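Local coordinates for protein beta-glucanase (Podospora anserina, PDB 4LE4) that probably hydrolyses beta-linked glucans as a member of glycoside hydrolase family 131 and binds cellotriose, at residues R113-A118 against E222-S227; T125-G130 against H163-E168; D140-W145 against S154-A159. All blocks are in the same frame, centred on the assembly; numbering follows the deposited sequence.

In the fold
Interactions 1 and 2 bridge the two antiparallel sheets of the concanavalin-like sandwich; interaction 3 lies within one, in the hairpin of strands 142-147 and 150-156. Along the chain, interaction 3 nests inside interaction 2, and that inside interaction 1. Centres are about 10 Å apart for 1 and 2 and for 2 and 3, about 12 Å for 1 and 3. Strand 125-129 lies between strands 115-120 and 142-147, with probable hydrogen bonds to both: S129 O to H115 N, 2.8 Å, and K128 O to R144 N, 2.9 Å. A118 O and Y167 OH, a probable hydrogen bond of 2.8 Å, also couple 1 and 2; W157 CH2, 4.1 Å from F224 CD2, links 3 and 1.

Interaction 1 (R113-A118 against E222-S227); sequences REHQIA and EDFYWS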
loop_
_atom_site.group_PDB
_atom_site.type_symbol
_atom_site.label_atom_id
_atom_site.label_comp_id
_atom_site.label_asym_id
_atom_site.label_seq_id
_atom_site.Cartn_x
_atom_site.Cartn_y
_atom_site.Cartn_z
ATOM N N ARG A 113 -6.301 15.614 -6.621
ATOM C CA ARG A 113 -5.657 14.706 -7.566
ATOM C C ARG A 113 -5.894 13.260 -7.227
ATOM O O ARG A 113 -5.917 12.892 -6.063
ATOM C CB ARG A 113 -4.153 14.953 -7.599
ATOM C CG ARG A 113 -3.837 16.306 -8.227
ATOM C CD ARG A 113 -2.393 16.699 -8.006
ATOM N NE ARG A 113 -1.466 15.916 -8.806
ATOM C CZ ARG A 113 -0.166 16.165 -8.823
ATOM N NH1 ARG A 113 0.305 17.163 -8.091
ATOM N NH2 ARG A 113 0.664 15.421 -9.542
ATOM N N GLU A 114 -6.030 12.436 -8.258
ATOM C CA GLU A 114 -6.269 11.019 -8.017
ATOM C C GLU A 114 -4.991 10.307 -7.561
ATOM O O GLU A 114 -3.917 10.528 -8.112
ATOM C CB GLU A 114 -6.809 10.361 -9.289
ATOM C CG GLU A 114 -6.899 8.825 -9.210
ATOM C CD GLU A 114 -7.540 8.199 -10.472
ATOM O OE1 GLU A 114 -8.131 8.930 -11.308
ATOM O OE2 GLU A 114 -7.465 6.969 -10.620
ATOM N N HIS A 115 -5.120 9.455 -6.541
ATOM C CA HIS A 115 -3.989 8.667 -6.056
ATOM C C HIS A 115 -4.426 7.228 -6.178
ATOM O O HIS A 115 -5.592 6.923 -5.934
ATOM C CB HIS A 115 -3.694 8.932 -4.574
ATOM C CG HIS A 115 -3.218 10.326 -4.295
ATOM N ND1 HIS A 115 -4.038 11.431 -4.416
ATOM C CD2 HIS A 115 -2.019 10.789 -3.879
ATOM C CE1 HIS A 115 -3.358 12.518 -4.081
ATOM N NE2 HIS A 115 -2.131 12.154 -3.752
ATOM N N GLN A 116 -3.493 6.384 -6.587
ATOM C CA GLN A 116 -3.706 4.933 -6.710
ATOM C C GLN A 116 -2.691 4.387 -5.697
ATOM O O GLN A 116 -1.514 4.686 -5.778
ATOM C CB GLN A 116 -3.425 4.496 -8.144
ATOM C CG GLN A 116 -4.581 4.995 -9.066
ATOM C CD GLN A 116 -4.234 5.008 -10.537
ATOM O OE1 GLN A 116 -3.245 4.418 -10.956
ATOM N NE2 GLN A 116 -5.061 5.683 -11.337
ATOM N N ILE A 117 -3.180 3.566 -4.776
ATOM C CA ILE A 117 -2.396 3.083 -3.644
ATOM C C ILE A 117 -2.411 1.573 -3.470
ATOM O O ILE A 117 -3.476 0.966 -3.545
ATOM C CB ILE A 117 -3.001 3.725 -2.370
ATOM C CG1 ILE A 117 -3.033 5.267 -2.548
ATOM C CG2 ILE A 117 -2.203 3.330 -1.137
ATOM C CD1 ILE A 117 -3.985 6.012 -1.611
ATOM N N ALA A 118 -1.256 0.966 -3.192
ATOM C CA ALA A 118 -1.224 -0.502 -2.960
ATOM C C ALA A 118 -1.932 -1.251 -4.112
ATOM O O ALA A 118 -2.753 -2.164 -3.910
ATOM C CB ALA A 118 -1.902 -0.812 -1.656
ATOM N N GLU A 222 3.886 15.276 -0.296
ATOM C CA GLU A 222 2.812 14.436 0.226
ATOM C C GLU A 222 3.438 13.238 0.911
ATOM O O GLU A 222 4.274 12.551 0.318
ATOM C CB GLU A 222 1.911 13.976 -0.913
ATOM C CG GLU A 222 1.161 15.137 -1.543
ATOM C CD GLU A 222 0.263 14.720 -2.688
ATOM O OE1 GLU A 222 -0.129 13.539 -2.711
ATOM O OE2 GLU A 222 -0.054 15.571 -3.554
ATOM N N ASP A 223 3.032 13.010 2.153
ATOM C CA ASP A 223 3.559 11.913 2.965
ATOM C C ASP A 223 2.481 10.862 3.257
ATOM O O ASP A 223 1.363 11.201 3.640
ATOM C CB ASP A 223 4.080 12.432 4.314
ATOM C CG ASP A 223 5.327 13.338 4.187
ATOM O OD1 ASP A 223 6.154 13.125 3.264
ATOM O OD2 ASP A 223 5.500 14.251 5.044
ATOM N N PHE A 224 2.852 9.588 3.129
ATOM C CA PHE A 224 1.950 8.461 3.401
ATOM C C PHE A 224 2.693 7.538 4.364
ATOM O O PHE A 224 3.848 7.238 4.146
ATOM C CB PHE A 224 1.641 7.723 2.099
ATOM C CG PHE A 224 1.068 8.616 1.017
ATOM C CD1 PHE A 224 1.892 9.448 0.277
ATOM C CD2 PHE A 224 -0.303 8.621 0.760
ATOM C CE1 PHE A 224 1.367 10.290 -0.720
ATOM C CE2 PHE A 224 -0.845 9.453 -0.229
ATOM C CZ PHE A 224 -0.022 10.282 -0.965
ATOM N N TYR A 225 2.019 7.078 5.403
ATOM C CA TYR A 225 2.639 6.243 6.434
ATOM C C TYR A 225 2.152 4.827 6.289
ATOM O O TYR A 225 0.967 4.603 6.117
ATOM C CB TYR A 225 2.280 6.804 7.800
ATOM C CG TYR A 225 2.828 8.203 7.923
ATOM C CD1 TYR A 225 4.093 8.424 8.460
ATOM C CD2 TYR A 225 2.118 9.301 7.419
ATOM C CE1 TYR A 225 4.657 9.711 8.496
ATOM C CE2 TYR A 225 2.660 10.585 7.447
ATOM C CZ TYR A 225 3.939 10.789 7.991
ATOM O OH TYR A 225 4.501 12.055 8.063
ATOM N N TRP A 226 3.079 3.883 6.354
ATOM C CA TRP A 226 2.743 2.469 6.133
ATOM C C TRP A 226 3.364 1.559 7.173
ATOM O O TRP A 226 4.486 1.822 7.617
ATOM C CB TRP A 226 3.352 1.999 4.805
ATOM C CG TRP A 226 2.889 2.701 3.583
ATOM C CD1 TRP A 226 3.163 4.005 3.205
ATOM C CD2 TRP A 226 2.069 2.150 2.570
ATOM N NE1 TRP A 226 2.549 4.283 2.016
ATOM C CE2 TRP A 226 1.871 3.164 1.594
ATOM C CE3 TRP A 226 1.471 0.895 2.381
ATOM C CZ2 TRP A 226 1.101 2.960 0.439
ATOM C CZ3 TRP A 226 0.696 0.696 1.225
ATOM C CH2 TRP A 226 0.524 1.723 0.277
ATOM N N SER A 227 2.666 0.475 7.526
ATOM C CA SER A 227 3.254 -0.530 8.421
ATOM C C SER A 227 2.489 -1.833 8.216
ATOM O O SER A 227 1.489 -1.856 7.498
ATOM C CB SER A 227 3.216 -0.099 9.898
ATOM O OG SER A 227 1.917 0.073 10.408
#
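The imidazole of H115 is met at its edge by E222, whose OE1 lies near the ring plane in front of NE2. Its CD2 in turn approaches the rim of F224, close to the phenyl plane and 3.6 Å from CZ of that ring; the two ring planes are inclined at 53°. On W226 the backbone N of A118 comes in plane at the edge, 4.0 Å from CH2. The same indole corner is packed by I117, with CG2 of I117 3.5 Å from CH2 of W226, and CB of A118 touches it from the neighbouring position.

The polar part is a His-carboxylate hydrogen bond. H115 NE2 donates to E222 OE1 over 2.6 Å, and the bond is nearly straight, with 167° at the hydrogen. H115 and E222 meet tip to tip: the glutamate chain runs extended beyond CG and offers the syn lone pair of OE1, on the side of its other oxygen. ND1 of H115 makes a weak bond to R113 O at 2.9 Å; the firm NE2 bond, with only this weak support from ND1, would favour the ring orientation. Around this buried polar end, R113 forms a salt bridge with D219, and R78 is a long, weak ion-pair partner of E222.

The short strand axes are 11.8 Å apart and run within 17° of parallel, too far apart for backbone pairing and consistent with opposing layers of a sandwich. H115 and I117 lie beside S129 and L127 of strand 125-129 in one sheet; E222 and W226 lie beside L66 and I64 of strand 61-66 in the other.

Interaction 2 (T125-G130 against H163-E168); sequences TELKSG and HNVAYE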
loop_
_atom_site.group_PDB
_atom_site.type_symbol
_atom_site.label_atom_id
_atom_site.label_comp_id
_atom_site.label_asym_id
_atom_site.label_seq_id
_atom_site.Cartn_x
_atom_site.Cartn_y
_atom_site.Cartn_z
ATOM N N THR A 125 -7.215 -4.524 -8.462
ATOM C CA THR A 125 -7.684 -4.015 -7.164
ATOM C C THR A 125 -6.625 -3.011 -6.641
ATOM O O THR A 125 -5.472 -3.054 -7.054
ATOM C CB THR A 125 -7.980 -5.112 -6.125
ATOM O OG1 THR A 125 -8.755 -4.531 -5.066
ATOM C CG2 THR A 125 -6.681 -5.719 -5.552
ATOM N N GLU A 126 -7.051 -2.090 -5.789
ATOM C CA GLU A 126 -6.165 -1.036 -5.268
ATOM C C GLU A 126 -7.018 -0.134 -4.384
ATOM O O GLU A 126 -8.250 -0.314 -4.301
ATOM C CB GLU A 126 -5.679 -0.189 -6.451
ATOM C CG GLU A 126 -6.848 0.576 -7.180
ATOM C CD GLU A 126 -6.496 1.061 -8.588
ATOM O OE1 GLU A 126 -5.361 1.519 -8.771
ATOM O OE2 GLU A 126 -7.362 1.020 -9.520
ATOM N N LEU A 127 -6.374 0.818 -3.692
ATOM C CA LEU A 127 -7.145 1.835 -2.986
ATOM C C LEU A 127 -6.953 3.082 -3.861
ATOM O O LEU A 127 -6.007 3.154 -4.657
ATOM C CB LEU A 127 -6.599 2.146 -1.581
ATOM C CG LEU A 127 -6.560 0.987 -0.590
ATOM C CD1 LEU A 127 -6.120 1.542 0.786
ATOM C CD2 LEU A 127 -7.902 0.288 -0.502
ATOM N N LYS A 128 -7.866 4.038 -3.728
ATOM C CA LYS A 128 -7.751 5.294 -4.443
ATOM C C LYS A 128 -8.166 6.392 -3.507
ATOM O O LYS A 128 -8.879 6.175 -2.529
ATOM C CB LYS A 128 -8.669 5.334 -5.671
ATOM C CG LYS A 128 -8.197 4.448 -6.805
ATOM C CD LYS A 128 -8.973 4.762 -8.084
ATOM C CE LYS A 128 -8.401 3.967 -9.252
ATOM N NZ LYS A 128 -8.943 4.441 -10.551
ATOM N N SER A 129 -7.706 7.600 -3.800
ATOM C CA SER A 129 -8.100 8.726 -2.998
ATOM C C SER A 129 -8.049 9.957 -3.917
ATOM O O SER A 129 -7.454 9.914 -5.002
ATOM C CB SER A 129 -7.155 8.903 -1.796
ATOM O OG SER A 129 -5.904 9.479 -2.180
ATOM N N GLY A 130 -8.662 11.039 -3.458
ATOM C CA GLY A 130 -8.659 12.258 -4.240
ATOM C C GLY A 130 -9.763 12.345 -5.280
ATOM O O GLY A 130 -10.609 11.481 -5.394
ATOM N N HIS A 163 -5.527 2.821 8.883
ATOM C CA HIS A 163 -6.426 1.921 8.185
ATOM C C HIS A 163 -5.687 0.645 7.906
ATOM O O HIS A 163 -4.698 0.639 7.171
ATOM C CB HIS A 163 -6.874 2.533 6.851
ATOM C CG HIS A 163 -7.852 3.648 7.021
ATOM N ND1 HIS A 163 -9.215 3.444 7.013
ATOM C CD2 HIS A 163 -7.665 4.966 7.264
ATOM C CE1 HIS A 163 -9.830 4.593 7.246
ATOM N NE2 HIS A 163 -8.911 5.534 7.404
ATOM N N ASN A 164 -6.177 -0.444 8.480
ATOM C CA ASN A 164 -5.551 -1.755 8.290
ATOM C C ASN A 164 -6.401 -2.489 7.253
ATOM O O ASN A 164 -7.603 -2.565 7.396
ATOM C CB ASN A 164 -5.581 -2.507 9.626
ATOM C CG ASN A 164 -5.147 -1.614 10.802
ATOM O OD1 ASN A 164 -5.935 -1.307 11.726
ATOM N ND2 ASN A 164 -3.920 -1.178 10.751
ATOM N N VAL A 165 -5.761 -3.039 6.236
ATOM C CA VAL A 165 -6.463 -3.694 5.132
ATOM C C VAL A 165 -5.877 -5.075 4.812
ATOM O O VAL A 165 -4.691 -5.337 5.064
ATOM C CB VAL A 165 -6.265 -2.863 3.824
ATOM C CG1 VAL A 165 -6.850 -3.603 2.589
ATOM C CG2 VAL A 165 -6.872 -1.467 3.982
ATOM N N ALA A 166 -6.737 -5.977 4.348
ATOM C CA ALA A 166 -6.248 -7.220 3.809
ATOM C C ALA A 166 -7.088 -7.475 2.558
ATOM O O ALA A 166 -8.324 -7.478 2.634
ATOM C CB ALA A 166 -6.387 -8.388 4.787
ATOM N N TYR A 167 -6.431 -7.613 1.399
ATOM C CA TYR A 167 -7.166 -7.973 0.173
ATOM C C TYR A 167 -7.227 -9.510 0.244
ATOM O O TYR A 167 -6.192 -10.129 0.390
ATOM C CB TYR A 167 -6.374 -7.675 -1.090
ATOM C CG TYR A 167 -6.006 -6.246 -1.340
ATOM C CD1 TYR A 167 -6.865 -5.216 -0.991
ATOM C CD2 TYR A 167 -4.816 -5.933 -2.009
ATOM C CE1 TYR A 167 -6.554 -3.888 -1.311
ATOM C CE2 TYR A 167 -4.488 -4.613 -2.333
ATOM C CZ TYR A 167 -5.367 -3.592 -1.981
ATOM O OH TYR A 167 -5.067 -2.270 -2.308
ATOM N N GLU A 168 -8.417 -10.090 0.172
ATOM C CA GLU A 168 -8.586 -11.555 0.177
ATOM C C GLU A 168 -8.662 -11.894 -1.310
ATOM O O GLU A 168 -9.689 -11.680 -1.960
ATOM C CB GLU A 168 -9.899 -11.928 0.873
ATOM C CG GLU A 168 -10.244 -13.423 0.702
ATOM C CD GLU A 168 -11.446 -13.893 1.501
ATOM O OE1 GLU A 168 -12.198 -13.064 2.047
ATOM O OE2 GLU A 168 -11.643 -15.129 1.571
#
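T125 meets Y167 with its methyl because OG1 stands anti to the backbone N (chi1 -165°), leaving CG2 in the crowded position between N and the carbonyl carbon. On the other strand, CG of Y167 is anti to its own carbonyl carbon, beside the backbone N, and the phenol extends toward strand 125-129. CG2 of T125 then sits over one face of the Y167 ring, 4.1 Å from its centroid. The direction is 15° off the ring normal, which makes this a CH-pi contact, displaced somewhat toward the rim on the side of CD2 and CE2. The hydroxyl of T125 is engaged elsewhere, bonded to the carbonyl O of C146.

Beyond the ring, the phenol oxygen comes against the backbone of the opposite strand: OH of Y167 is 3.4 Å from CA of E126 and 3.6 Å from N of L127. Its hydrogen-bond partner is the carbonyl O of A118, so the buried polar end of Y167 is satisfied by the strand adjoining 125-129.

The short strand axes are 9.6 Å apart and run at 153°, the spacing expected for facing sheets in the concanavalin-like sandwich. The end of L127 leans into the space between the sheets, its two methyls making long contacts. CD2 of L127 lies near the plane of the Y167 ring, at its edge and 4.5 Å from CE1, while CD1 of L127 makes a loose contact at 4.5 Å with CG2 of V165. F99 of strand 94-102 touches both L127 and V165 and also packs edge-to-face with Y167; V176 and F178 of strand 175-182 adjoin T125 and V165 respectively.

Interaction 3 (D140-W145 against S154-A159); sequences DTLLRW and SVEWAA
L143 and V155 form the hydrogen-bonded pair of an antiparallel ladder. L143 N donates to V155 O over 2.9 Å at 171°, and V155 N returns a bond to L143 O over 3.0 Å with a more bent angle of 146°. L142 with E156 and R144 with S154 are the flanking non-hydrogen-bonded pairs. Past the end of the ladder W157 N donates to T141 O over 3.1 Å, within the carbonyl plane. T141 O also accepts from a water 2.9 Å away that lies within bonding distance of W157 O, though this water has more acceptors in reach than protons.

L143 and V155 share a face, and L143 reaches onward to W157: its CD1 lies over the six-membered ring, 4.0 Å from the centroid and 16° off the normal, a CH-pi contact offset toward the rim. On the face of R144 and S154, CG of R144 packs 3.8 Å from CB of S154, whereas the side chains of L142 and E156 diverge. OG1 of T141 and OE1 of E156 are 2.9 Å apart: the glutamate chain leaves CA away from the other segment, then bends at chi2, about CB-CG, which swings CD back toward T141. I138 O is a second acceptor within reach of the same hydroxyl, so which takes its proton is not settled.

Further out, R103 makes a cation-pi contact with the W157 ring and a hydrogen bond to its carbonyl O, consistent with fixing the indole. H163 of strand 163-170 touches L143, V155 and W157, so theirs is the face turned toward the opposing sheet. R144 NH2 is bonded to T151 OG1.

If its proton points to OE1, E156 would polarise the T141 hydroxyl; the firm join is the backbone bonding, with an apolar CH-pi contact on the inward face.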
loop_
_atom_site.group_PDB
_atom_site.type_symbol
_atom_site.label_atom_id
_atom_site.label_comp_id
_atom_site.label_asym_id
_atom_site.label_seq_id
_atom_site.Cartn_x
_atom_site.Cartn_y
_atom_site.Cartn_z
ATOM N N ASP A 140 -14.209 13.555 -2.845
ATOM C CA ASP A 140 -12.777 13.662 -3.044
ATOM C C ASP A 140 -11.947 13.425 -1.776
ATOM O O ASP A 140 -10.765 13.110 -1.847
ATOM C CB ASP A 140 -12.464 15.015 -3.678
ATOM C CG ASP A 140 -13.252 15.232 -4.969
ATOM O OD1 ASP A 140 -13.651 14.222 -5.600
ATOM O OD2 ASP A 140 -13.468 16.401 -5.373
ATOM N N THR A 141 -12.577 13.544 -0.620
ATOM C CA THR A 141 -11.870 13.339 0.636
ATOM C C THR A 141 -11.977 11.882 1.097
ATOM O O THR A 141 -11.574 11.543 2.200
ATOM C CB THR A 141 -12.459 14.220 1.738
ATOM O OG1 THR A 141 -13.858 13.957 1.848
ATOM C CG2 THR A 141 -12.259 15.729 1.419
ATOM N N LEU A 142 -12.534 11.032 0.253
ATOM C CA LEU A 142 -12.708 9.623 0.597
ATOM C C LEU A 142 -11.507 8.740 0.267
ATOM O O LEU A 142 -10.783 9.021 -0.682
ATOM C CB LEU A 142 -13.887 9.052 -0.185
ATOM C CG LEU A 142 -15.271 9.662 -0.002
ATOM C CD1 LEU A 142 -16.282 8.957 -0.963
ATOM C CD2 LEU A 142 -15.687 9.538 1.450
ATOM N N LEU A 143 -11.328 7.669 1.049
ATOM C CA LEU A 143 -10.321 6.641 0.761
ATOM C C LEU A 143 -11.254 5.534 0.220
ATOM O O LEU A 143 -12.248 5.192 0.864
ATOM C CB LEU A 143 -9.646 6.153 2.041
ATOM C CG LEU A 143 -8.556 5.091 1.883
ATOM C CD1 LEU A 143 -7.445 5.563 0.928
ATOM C CD2 LEU A 143 -7.986 4.784 3.280
ATOM N N ARG A 144 -10.932 4.970 -0.932
ATOM C CA ARG A 144 -11.799 3.966 -1.563
ATOM C C ARG A 144 -11.069 2.680 -1.867
ATOM O O ARG A 144 -9.873 2.685 -2.154
ATOM C CB ARG A 144 -12.265 4.472 -2.924
ATOM C CG ARG A 144 -12.936 5.836 -2.941
ATOM C CD ARG A 144 -12.703 6.458 -4.314
ATOM N NE ARG A 144 -13.369 7.748 -4.513
ATOM C CZ ARG A 144 -14.574 7.891 -5.064
ATOM N NH1 ARG A 144 -15.092 9.108 -5.225
ATOM N NH2 ARG A 144 -15.276 6.826 -5.445
ATOM N N TRP A 145 -11.812 1.587 -1.847
ATOM C CA TRP A 145 -11.266 0.304 -2.261
ATOM C C TRP A 145 -11.952 0.059 -3.608
ATOM O O TRP A 145 -13.175 0.082 -3.683
ATOM C CB TRP A 145 -11.653 -0.805 -1.288
ATOM C CG TRP A 145 -11.233 -2.151 -1.799
ATOM C CD1 TRP A 145 -9.956 -2.572 -2.090
ATOM C CD2 TRP A 145 -12.100 -3.261 -2.092
ATOM N NE1 TRP A 145 -9.989 -3.875 -2.540
ATOM C CE2 TRP A 145 -11.285 -4.319 -2.549
ATOM C CE3 TRP A 145 -13.485 -3.454 -2.013
ATOM C CZ2 TRP A 145 -11.812 -5.570 -2.930
ATOM C CZ3 TRP A 145 -14.022 -4.700 -2.398
ATOM C CH2 TRP A 145 -13.178 -5.735 -2.845
ATOM N N SER A 154 -15.908 2.764 0.608
ATOM C CA SER A 154 -15.160 4.006 0.811
ATOM C C SER A 154 -15.401 4.538 2.236
ATOM O O SER A 154 -16.332 4.114 2.928
ATOM C CB SER A 154 -15.547 5.065 -0.246
ATOM O OG SER A 154 -16.923 5.396 -0.172
ATOM N N VAL A 155 -14.552 5.445 2.692
ATOM C CA VAL A 155 -14.728 5.996 4.025
ATOM C C VAL A 155 -14.039 7.360 4.051
ATOM O O VAL A 155 -13.117 7.594 3.277
ATOM C CB VAL A 155 -14.102 5.041 5.092
ATOM C CG1 VAL A 155 -12.611 4.949 4.900
ATOM C CG2 VAL A 155 -14.449 5.494 6.477
ATOM N N GLU A 156 -14.512 8.265 4.905
ATOM C CA GLU A 156 -13.866 9.577 5.006
ATOM C C GLU A 156 -12.422 9.317 5.462
ATOM O O GLU A 156 -12.214 8.638 6.465
ATOM C CB GLU A 156 -14.562 10.423 6.063
ATOM C CG GLU A 156 -13.845 11.754 6.357
ATOM C CD GLU A 156 -13.784 12.660 5.143
ATOM O OE1 GLU A 156 -14.674 12.532 4.271
ATOM O OE2 GLU A 156 -12.867 13.517 5.058
ATOM N N TRP A 157 -11.435 9.844 4.750
ATOM C CA TRP A 157 -10.050 9.611 5.152
ATOM C C TRP A 157 -9.572 10.706 6.121
ATOM O O TRP A 157 -9.140 11.774 5.707
ATOM C CB TRP A 157 -9.157 9.562 3.924
ATOM C CG TRP A 157 -7.760 9.009 4.205
ATOM C CD1 TRP A 157 -7.300 8.494 5.402
ATOM C CD2 TRP A 157 -6.687 8.888 3.274
ATOM N NE1 TRP A 157 -6.016 8.065 5.255
ATOM C CE2 TRP A 157 -5.606 8.293 3.964
ATOM C CE3 TRP A 157 -6.523 9.225 1.913
ATOM C CZ2 TRP A 157 -4.383 8.029 3.346
ATOM C CZ3 TRP A 157 -5.320 8.964 1.298
ATOM C CH2 TRP A 157 -4.247 8.363 2.022
ATOM N N ALA A 158 -9.669 10.424 7.409
ATOM C CA ALA A 158 -9.277 11.385 8.438
ATOM C C ALA A 158 -7.780 11.311 8.791
ATOM O O ALA A 158 -7.138 10.270 8.667
ATOM C CB ALA A 158 -10.115 11.142 9.701
ATOM N N ALA A 159 -7.238 12.436 9.236
ATOM C CA ALA A 159 -5.843 12.501 9.641
ATOM C C ALA A 159 -5.570 11.639 10.871
ATOM O O ALA A 159 -6.432 11.511 11.743
ATOM C CB ALA A 159 -5.463 13.948 9.945
HETATM O O HOH W 1 -9.928 13.510 3.455
#